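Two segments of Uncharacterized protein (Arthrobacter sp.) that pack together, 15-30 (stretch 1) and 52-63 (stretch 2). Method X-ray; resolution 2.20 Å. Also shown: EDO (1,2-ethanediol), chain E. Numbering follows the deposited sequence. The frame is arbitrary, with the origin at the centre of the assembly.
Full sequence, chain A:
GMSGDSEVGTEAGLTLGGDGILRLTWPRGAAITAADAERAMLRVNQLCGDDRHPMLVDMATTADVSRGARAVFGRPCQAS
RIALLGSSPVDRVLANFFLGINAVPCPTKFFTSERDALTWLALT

Stretch 1 15-30: TLGGDGILRLTWPRGA
Stretch 2 (52-63) RHPMLVDMATTA

Two neighbouring parallel β-strands, 22-25 and 53-58, form this contact, joined by a ladder of five backbone hydrogen bonds and flanked by a histidine-leucine contact at one end and a tryptophan-selenomethionine cluster at the other. The strand axes approach to 4.5 Å, their N-to-C directions differ by 24°, and the two stretches together bury 876 Å². L22 pairs with M55, R23 with L56, L24 with V57 and T25 with D58, at CA-CA distances of 4.3 to 4.9 Å.

The even residues of stretch 1 carry the ladder: L22 N donates to P54 O (2.8 Å), L56 N to L22 O (2.7 Å), L24 N to L56 O (2.8 Å), D58 N to L24 O (2.7 Å) and, longer, W26 N to D58 O (3.2 Å). Phi/psi values are extended, for example -110/126 at L24 and -101/124 at L56. CA-H...O contacts fill in between the amide bonds, such as M55 CA to L22 O at 3.3 Å and R23 CA to L56 O at 3.4 Å.

L22, L24, M55 and V57 share one face of the sheet and are buried. L22 is m,t (chi1 -67°, chi2 154°), L24 t,p, V57 t, and selenomethionine M55 t,t,p. L22 CB lies 3.9 Å from M55 CG, and L24 CB 4.1 Å from M55 SE, so the M55 side chain touches both leucines. R23, T25, L56 and D58 occupy the other face. R23 (m,t,t) packs its CG 4.3 Å from L56 CD2 (L56 is t,p), while its NH2 forms a salt bridge with D19 OD2 at 3.0 Å; the hydrogen bond within it is weak. T25 OG1 stands 3.6 Å from T61 CG2.

Before strand 22-25, a type I turn runs from G17 to G20, closed by G20 N to G17 O (3.0 Å). G20 has a positive phi (80/11), which by itself favours glycine. D19, chi1 p, accepts I21 N at OD1 (3.2 Å). H53 (m, chi2 103°) points toward stretch 1, its CB 3.3 Å from G20 O. L16 (t,p) lays CD1 over one face of the imidazole, 3.6 Å from the centroid and 13° off the normal, a CH-pi contact. H53 ND1 is buried here without a polar partner.

Just past strand 22-25, W26 (t, chi2 86°; phi/psi -152/130) precedes a cis peptide bond to P27. W26 CB sits 3.9 Å from V57 CG1, which lies at the edge of the indole near its plane. W26 CE3 is 4.3 Å from CG of selenomethionine M59 (m,t,m), and P27 CD is 4.1 Å from M59 CB. W26 O and D58 O, both acceptors, are 3.2 Å apart and do not bond; M59 CA makes a CA-H...O contact with W26 O (3.2 Å). D58 (chi1 t) accepts A60 N at OD1 (3.2 Å). T62 (t) brings CG2 to 3.8 Å from R28 O.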

# COMPACT_ATOMS: atom_id res chain seq x y z
N THR A 15 -2.44 1.53 21.85
CA THR A 15 -3.37 1.79 22.93
C THR A 15 -4.78 2.04 22.38
O THR A 15 -4.93 2.58 21.29
CB THR A 15 -2.93 3.01 23.76
OG1 THR A 15 -3.03 4.19 22.96
CG2 THR A 15 -1.49 2.88 24.28
N LEU A 16 -5.80 1.58 23.11
CA LEU A 16 -7.19 1.98 22.88
C LEU A 16 -7.53 2.96 23.98
O LEU A 16 -7.51 2.60 25.17
CB LEU A 16 -8.16 0.79 22.89
CG LEU A 16 -9.66 1.10 22.76
CD1 LEU A 16 -10.00 1.71 21.40
CD2 LEU A 16 -10.53 -0.14 23.03
N GLY A 17 -7.83 4.20 23.60
CA GLY A 17 -8.12 5.26 24.55
C GLY A 17 -9.51 5.17 25.15
O GLY A 17 -10.39 4.46 24.62
N GLY A 18 -9.71 5.88 26.25
CA GLY A 18 -11.03 6.08 26.85
C GLY A 18 -11.95 6.88 25.93
O GLY A 18 -13.16 6.72 25.98
N ASP A 19 -11.36 7.73 25.09
CA ASP A 19 -12.10 8.42 24.02
C ASP A 19 -12.57 7.50 22.89
O ASP A 19 -13.21 7.97 21.95
CB ASP A 19 -11.26 9.58 23.43
CG ASP A 19 -9.89 9.14 22.93
OD1 ASP A 19 -9.62 7.92 22.87
OD2 ASP A 19 -9.06 10.02 22.60
N GLY A 20 -12.23 6.21 22.96
CA GLY A 20 -12.65 5.22 21.96
C GLY A 20 -11.84 5.22 20.68
O GLY A 20 -12.21 4.57 19.70
N ILE A 21 -10.72 5.94 20.68
CA ILE A 21 -9.85 6.02 19.51
C ILE A 21 -8.63 5.14 19.72
O ILE A 21 -8.02 5.20 20.78
CB ILE A 21 -9.49 7.50 19.25
CG1 ILE A 21 -10.73 8.21 18.69
CG2 ILE A 21 -8.35 7.61 18.31
CD1 ILE A 21 -10.67 9.70 18.76
N LEU A 22 -8.32 4.29 18.75
CA LEU A 22 -7.06 3.53 18.74
C LEU A 22 -5.90 4.41 18.32
O LEU A 22 -6.05 5.21 17.40
CB LEU A 22 -7.11 2.34 17.77
CG LEU A 22 -8.05 1.16 18.05
CD1 LEU A 22 -8.43 0.47 16.74
CD2 LEU A 22 -7.42 0.18 19.01
N ARG A 23 -4.75 4.27 18.98
CA ARG A 23 -3.53 4.96 18.58
C ARG A 23 -2.42 3.96 18.39
O ARG A 23 -2.02 3.28 19.34
CB ARG A 23 -3.15 6.02 19.62
CG ARG A 23 -4.20 7.11 19.66
CD ARG A 23 -3.96 8.19 20.68
NE ARG A 23 -5.21 8.94 20.84
CZ ARG A 23 -5.30 10.21 21.22
NH1 ARG A 23 -4.22 10.92 21.48
NH2 ARG A 23 -6.50 10.77 21.32
N LEU A 24 -1.94 3.87 17.15
CA LEU A 24 -0.81 3.00 16.79
C LEU A 24 0.43 3.82 16.45
O LEU A 24 0.41 4.69 15.59
CB LEU A 24 -1.20 2.12 15.60
CG LEU A 24 -0.13 1.17 15.02
CD1 LEU A 24 0.34 0.12 16.03
CD2 LEU A 24 -0.65 0.53 13.73
N THR A 25 1.54 3.51 17.11
CA THR A 25 2.82 4.08 16.76
C THR A 25 3.46 3.18 15.71
O THR A 25 3.90 2.07 16.02
CB THR A 25 3.73 4.25 17.99
OG1 THR A 25 3.25 5.36 18.76
CG2 THR A 25 5.17 4.56 17.58
N TRP A 26 3.43 3.65 14.47
CA TRP A 26 3.96 2.91 13.34
C TRP A 26 4.42 3.91 12.28
O TRP A 26 3.67 4.80 11.95
CB TRP A 26 2.93 1.94 12.71
CG TRP A 26 3.60 1.14 11.62
CD1 TRP A 26 4.31 -0.01 11.77
CD2 TRP A 26 3.73 1.52 10.24
NE1 TRP A 26 4.85 -0.39 10.56
CE2 TRP A 26 4.51 0.54 9.61
CE3 TRP A 26 3.25 2.60 9.47
CZ2 TRP A 26 4.82 0.59 8.24
CZ3 TRP A 26 3.57 2.65 8.11
CH2 TRP A 26 4.33 1.65 7.52
N PRO A 27 5.65 3.76 11.76
CA PRO A 27 6.67 2.81 12.17
C PRO A 27 7.31 3.28 13.46
O PRO A 27 7.17 4.45 13.82
CB PRO A 27 7.68 2.83 11.02
CG PRO A 27 7.14 3.71 10.01
CD PRO A 27 6.14 4.59 10.66
N ARG A 28 7.98 2.38 14.17
CA ARG A 28 8.60 2.73 15.43
C ARG A 28 9.91 3.51 15.21
O ARG A 28 10.30 4.31 16.06
CB ARG A 28 8.85 1.46 16.27
CG ARG A 28 7.57 0.70 16.67
CD ARG A 28 6.83 1.37 17.82
N GLY A 29 10.57 3.27 14.08
CA GLY A 29 11.79 3.99 13.71
C GLY A 29 11.98 4.12 12.20
O GLY A 29 11.01 4.27 11.46
N ALA A 30 13.24 4.07 11.77
CA ALA A 30 13.57 4.19 10.35
C ALA A 30 13.46 2.86 9.60
O ALA A 30 13.56 2.85 8.37
CB ALA A 30 14.95 4.77 10.19
N ARG A 52 -15.20 -2.30 16.88
CA ARG A 52 -14.54 -1.46 15.90
C ARG A 52 -14.37 -0.04 16.43
O ARG A 52 -15.27 0.51 17.07
CB ARG A 52 -15.34 -1.47 14.60
CG ARG A 52 -15.19 -2.79 13.87
CD ARG A 52 -16.25 -3.00 12.82
NE ARG A 52 -15.62 -3.58 11.64
CZ ARG A 52 -15.24 -2.90 10.55
NH1 ARG A 52 -15.46 -1.58 10.44
NH2 ARG A 52 -14.65 -3.56 9.56
N HIS A 53 -13.21 0.55 16.14
CA HIS A 53 -12.88 1.90 16.60
C HIS A 53 -12.12 2.66 15.54
O HIS A 53 -11.41 2.05 14.75
CB HIS A 53 -11.99 1.88 17.85
CG HIS A 53 -12.52 1.04 18.97
ND1 HIS A 53 -12.02 -0.22 19.26
CD2 HIS A 53 -13.50 1.27 19.86
CE1 HIS A 53 -12.67 -0.72 20.29
NE2 HIS A 53 -13.58 0.16 20.67
N PRO A 54 -12.25 3.99 15.53
CA PRO A 54 -11.36 4.79 14.69
C PRO A 54 -9.92 4.62 15.15
O PRO A 54 -9.70 4.42 16.33
CB PRO A 54 -11.81 6.22 14.95
CG PRO A 54 -13.19 6.11 15.50
CD PRO A 54 -13.22 4.83 16.25
N MSE A 55 -8.96 4.70 14.23
CA MSE A 55 -7.55 4.58 14.58
C MSE A 55 -6.74 5.74 14.02
O MSE A 55 -6.92 6.15 12.88
CB MSE A 55 -6.94 3.31 14.01
CG MSE A 55 -5.48 3.15 14.34
SE MSE A 55 -4.95 1.31 14.17
CE MSE A 55 -5.19 1.13 12.40
N LEU A 56 -5.85 6.26 14.87
CA LEU A 56 -4.80 7.16 14.44
C LEU A 56 -3.51 6.33 14.33
O LEU A 56 -3.13 5.66 15.29
CB LEU A 56 -4.64 8.29 15.47
CG LEU A 56 -3.52 9.31 15.24
CD1 LEU A 56 -3.98 10.38 14.31
CD2 LEU A 56 -3.08 9.91 16.56
N VAL A 57 -2.87 6.34 13.16
CA VAL A 57 -1.53 5.76 13.00
C VAL A 57 -0.54 6.91 13.07
O VAL A 57 -0.44 7.72 12.15
CB VAL A 57 -1.36 4.93 11.70
CG1 VAL A 57 0.01 4.25 11.65
CG2 VAL A 57 -2.44 3.85 11.61
N ASP A 58 0.16 6.99 14.20
CA ASP A 58 1.11 8.06 14.44
C ASP A 58 2.44 7.66 13.81
O ASP A 58 3.17 6.83 14.36
CB ASP A 58 1.25 8.29 15.95
CG ASP A 58 1.95 9.59 16.31
OD1 ASP A 58 2.45 10.31 15.41
OD2 ASP A 58 2.00 9.88 17.51
N MSE A 59 2.72 8.23 12.64
CA MSE A 59 3.98 8.00 11.93
C MSE A 59 4.97 9.13 12.20
O MSE A 59 6.00 9.18 11.56
CB MSE A 59 3.74 7.86 10.41
CG MSE A 59 2.71 6.84 10.01
SE MSE A 59 2.31 6.80 8.14
CE MSE A 59 1.97 8.58 7.82
N ALA A 60 4.67 10.00 13.16
CA ALA A 60 5.48 11.18 13.48
C ALA A 60 6.00 11.17 14.93
O ALA A 60 6.05 12.22 15.56
CB ALA A 60 4.65 12.43 13.24
N THR A 61 6.38 10.00 15.46
CA THR A 61 6.86 9.91 16.85
C THR A 61 8.34 10.28 16.96
O THR A 61 8.82 10.62 18.03
CB THR A 61 6.69 8.49 17.47
OG1 THR A 61 7.33 7.51 16.64
CG2 THR A 61 5.21 8.13 17.67
N THR A 62 9.06 10.19 15.84
CA THR A 62 10.50 10.40 15.78
C THR A 62 10.88 10.91 14.40
O THR A 62 10.23 10.58 13.40
CB THR A 62 11.28 9.08 16.06
OG1 THR A 62 12.67 9.26 15.81
CG2 THR A 62 10.78 7.93 15.18
N ALA A 63 11.93 11.72 14.33
CA ALA A 63 12.44 12.24 13.08
C ALA A 63 13.02 11.14 12.18
O ALA A 63 13.21 11.34 10.98
CB ALA A 63 13.48 13.30 13.35
C1 EDO E . -19.05 0.42 10.65
O1 EDO E . -17.62 0.48 10.83
C2 EDO E . -19.69 -0.72 11.45
O2 EDO E . -18.88 -1.92 11.44